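Local coordinates for protein agglutinin (Rhizoctonia solani, PDB 4G9M) that probably binds carbohydrates as a lectin of the ricin-type beta-trefoil family and forms a domain-swapped dimer, at residues Asn56-Leu60 and Ala87-Ile92. Numbering follows the deposited sequence.
Sequences NQVTL and AVPLDI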
ATOM      1  N   ASN B  56      -6.800  -3.407  -6.567  1.00 20.71           N
ATOM      2  CA  ASN B  56      -5.387  -3.470  -6.236  1.00 18.48           C
ATOM      3  C   ASN B  56      -5.039  -4.750  -5.482  1.00 21.39           C
ATOM      4  O   ASN B  56      -3.977  -4.835  -4.888  1.00 18.24           O
ATOM      5  CB  ASN B  56      -4.956  -2.267  -5.391  1.00 20.78           C
ATOM      6  CG  ASN B  56      -5.352  -0.944  -6.014  1.00 22.51           C
ATOM      7  OD1 ASN B  56      -5.950  -0.098  -5.357  1.00 22.16           O
ATOM      8  ND2 ASN B  56      -5.034  -0.766  -7.286  1.00 22.36           N
ATOM      9  N   GLN B  57      -5.926  -5.745  -5.518  1.00 19.91           N
ATOM     10  CA  GLN B  57      -5.735  -6.948  -4.703  1.00 20.19           C
ATOM     11  C   GLN B  57      -4.652  -7.883  -5.228  1.00 18.45           C
ATOM     12  O   GLN B  57      -4.480  -8.028  -6.439  1.00 19.71           O
ATOM     13  CB  GLN B  57      -7.051  -7.708  -4.542  1.00 20.61           C
ATOM     14  CG  GLN B  57      -8.135  -6.840  -3.952  1.00 18.64           C
ATOM     15  CD  GLN B  57      -9.432  -7.574  -3.738  1.00 17.07           C
ATOM     16  OE1 GLN B  57      -9.494  -8.800  -3.863  1.00 21.49           O
ATOM     17  NE2 GLN B  57     -10.478  -6.834  -3.398  1.00 27.17           N
ATOM     18  N   VAL B  58      -3.938  -8.516  -4.299  1.00 16.13           N
ATOM     19  CA  VAL B  58      -2.868  -9.453  -4.604  1.00 16.94           C
ATOM     20  C   VAL B  58      -3.068 -10.766  -3.873  1.00 17.66           C
ATOM     21  O   VAL B  58      -3.934 -10.886  -2.990  1.00 16.82           O
ATOM     22  CB  VAL B  58      -1.468  -8.912  -4.181  1.00 15.86           C
ATOM     23  CG1 VAL B  58      -1.200  -7.581  -4.839  1.00 18.69           C
ATOM     24  CG2 VAL B  58      -1.374  -8.774  -2.646  1.00 17.32           C
ATOM     25  N   THR B  59      -2.265 -11.756  -4.250  1.00 17.07           N
ATOM     26  CA  THR B  59      -2.101 -12.957  -3.445  1.00 16.28           C
ATOM     27  C   THR B  59      -0.621 -13.167  -3.191  1.00 18.44           C
ATOM     28  O   THR B  59       0.227 -12.607  -3.907  1.00 17.65           O
ATOM     29  CB  THR B  59      -2.670 -14.204  -4.123  1.00 17.66           C
ATOM     30  OG1 THR B  59      -2.045 -14.376  -5.399  1.00 21.22           O
ATOM     31  CG2 THR B  59      -4.175 -14.092  -4.316  1.00 18.60           C
ATOM     32  N   LEU B  60      -0.313 -13.971  -2.175  1.00 16.48           N
ATOM     33  CA  LEU B  60       1.059 -14.380  -1.900  1.00 14.64           C
ATOM     34  C   LEU B  60       1.111 -15.888  -1.988  1.00 17.37           C
ATOM     35  O   LEU B  60       0.368 -16.572  -1.283  1.00 17.18           O
ATOM     36  CB  LEU B  60       1.485 -13.908  -0.502  1.00 17.61           C
ATOM     37  CG  LEU B  60       1.725 -12.408  -0.346  1.00 15.71           C
ATOM     38  CD1 LEU B  60       2.057 -12.102   1.113  1.00 16.33           C
ATOM     39  CD2 LEU B  60       2.867 -11.951  -1.271  1.00 19.10           C
ATOM     40  N   ALA B  87      -6.433 -18.855  -1.677  1.00 16.43           N
ATOM     41  CA  ALA B  87      -5.790 -17.633  -1.245  1.00 15.28           C
ATOM     42  C   ALA B  87      -6.772 -16.696  -0.556  1.00 17.68           C
ATOM     43  O   ALA B  87      -7.906 -16.529  -0.999  1.00 19.85           O
ATOM     44  CB  ALA B  87      -5.169 -16.911  -2.443  1.00 17.86           C
ATOM     45  N   VAL B  88      -6.329 -16.080   0.532  1.00 16.94           N
ATOM     46  CA  VAL B  88      -6.997 -14.884   1.003  1.00 14.51           C
ATOM     47  C   VAL B  88      -6.436 -13.692   0.217  1.00 17.19           C
ATOM     48  O   VAL B  88      -5.229 -13.428   0.270  1.00 16.53           O
ATOM     49  CB  VAL B  88      -6.757 -14.677   2.510  1.00 15.45           C
ATOM     50  CG1 VAL B  88      -7.157 -13.261   2.947  1.00 19.30           C
ATOM     51  CG2 VAL B  88      -7.513 -15.731   3.311  1.00 16.81           C
ATOM     52  N   PRO B  89      -7.293 -12.975  -0.537  1.00 20.58           N
ATOM     53  CA  PRO B  89      -6.780 -11.803  -1.256  1.00 16.88           C
ATOM     54  C   PRO B  89      -6.348 -10.697  -0.296  1.00 23.07           C
ATOM     55  O   PRO B  89      -6.985 -10.499   0.742  1.00 19.12           O
ATOM     56  CB  PRO B  89      -7.980 -11.359  -2.105  1.00 20.04           C
ATOM     57  CG  PRO B  89      -9.192 -11.819  -1.285  1.00 20.44           C
ATOM     58  CD  PRO B  89      -8.752 -13.146  -0.718  1.00 24.39           C
ATOM     59  N   LEU B  90      -5.271  -9.991  -0.648  1.00 18.75           N
ATOM     60  CA  LEU B  90      -4.619  -9.032   0.246  1.00 16.29           C
ATOM     61  C   LEU B  90      -4.476  -7.668  -0.427  1.00 16.09           C
ATOM     62  O   LEU B  90      -4.606  -7.549  -1.648  1.00 15.17           O
ATOM     63  CB  LEU B  90      -3.219  -9.532   0.644  1.00 16.71           C
ATOM     64  CG  LEU B  90      -3.142 -10.981   1.143  1.00 18.26           C
ATOM     65  CD1 LEU B  90      -1.700 -11.485   1.140  1.00 18.62           C
ATOM     66  CD2 LEU B  90      -3.747 -11.091   2.529  1.00 19.89           C
ATOM     67  N   ASP B  91      -4.218  -6.653   0.393  1.00 17.55           N
ATOM     68  CA  ASP B  91      -3.847  -5.313  -0.051  1.00 16.00           C
ATOM     69  C   ASP B  91      -2.527  -5.023   0.638  1.00 18.81           C
ATOM     70  O   ASP B  91      -2.405  -5.236   1.847  1.00 17.77           O
ATOM     71  CB  ASP B  91      -4.858  -4.280   0.441  1.00 17.68           C
ATOM     72  CG  ASP B  91      -6.089  -4.170  -0.445  1.00 23.95           C
ATOM     73  OD1 ASP B  91      -5.998  -4.444  -1.675  1.00 31.83           O
ATOM     74  OD2 ASP B  91      -7.141  -3.734   0.087  1.00 31.41           O
ATOM     75  N   ILE B  92      -1.531  -4.546  -0.105  1.00 14.72           N
ATOM     76  CA  ILE B  92      -0.243  -4.223   0.503  1.00 18.03           C
ATOM     77  C   ILE B  92      -0.204  -2.706   0.725  1.00 19.84           C
ATOM     78  O   ILE B  92      -0.215  -1.936  -0.238  1.00 19.32           O
ATOM     79  CB  ILE B  92       0.932  -4.670  -0.402  1.00 18.89           C
ATOM     80  CG1 ILE B  92       0.740  -6.124  -0.864  1.00 16.62           C
ATOM     81  CG2 ILE B  92       2.246  -4.547   0.344  1.00 17.96           C
ATOM     82  CD1 ILE B  92       0.529  -7.112   0.306  1.00 17.98           C
TER
HETATM   83  O   HOH W   1      -2.050  -4.128  -2.823  1.00 17.51           O
HETATM   84  O   HOH W   2      -2.841 -14.733  -0.516  1.00 17.72           O
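V58 lays its CG2 methyl against two side chains of 87-92, 3.8 Å from L90 CB and 3.8 Å from I92 CG1. This is a largely buried strand crossing in a beta-trefoil fold, where strand 58-62, which pairs with 47-51, crosses strand 90-94, which pairs antiparallel with 99-103. The short strand segments run at 97° to each other with a closest axis approach of 6.0 Å, so they cannot zip together over their length. One antiparallel bridge forms where they cross: V58 and L90 are a hydrogen-bonded pair, CA atoms 5.2 Å apart, with V58 N donating to L90 O (2.9 Å, 166° at the hydrogen) and L90 N donating to V58 O (2.8 Å, 160°). Both carbonyls also receive CA-H...O contacts, Q57 CA to L90 O at 3.3 Å and P89 CA to V58 O at 3.5 Å.

The apolar patch continues through L60 CD1 and L90 CD1, 3.8 Å apart, with L49, W51 and I101 packing around it. Away from that patch, T59 CG2 touches A87 CB at 3.5 Å, and Q57 OE1 lies 3.5 Å from P89 CB. At the other end, N56 reaches the dimer interface, its OD1 hydrogen-bonded to N129 of the second subunit.

Two waters bridge the backbones where direct pairing stops. Water 1 donates to N56 O (2.9 Å) and accepts from I92 N (2.8 Å); beyond the opposite end of the bridge, water 2 accepts from L60 N at 3.1 Å and donates to V88 O at 2.8 Å.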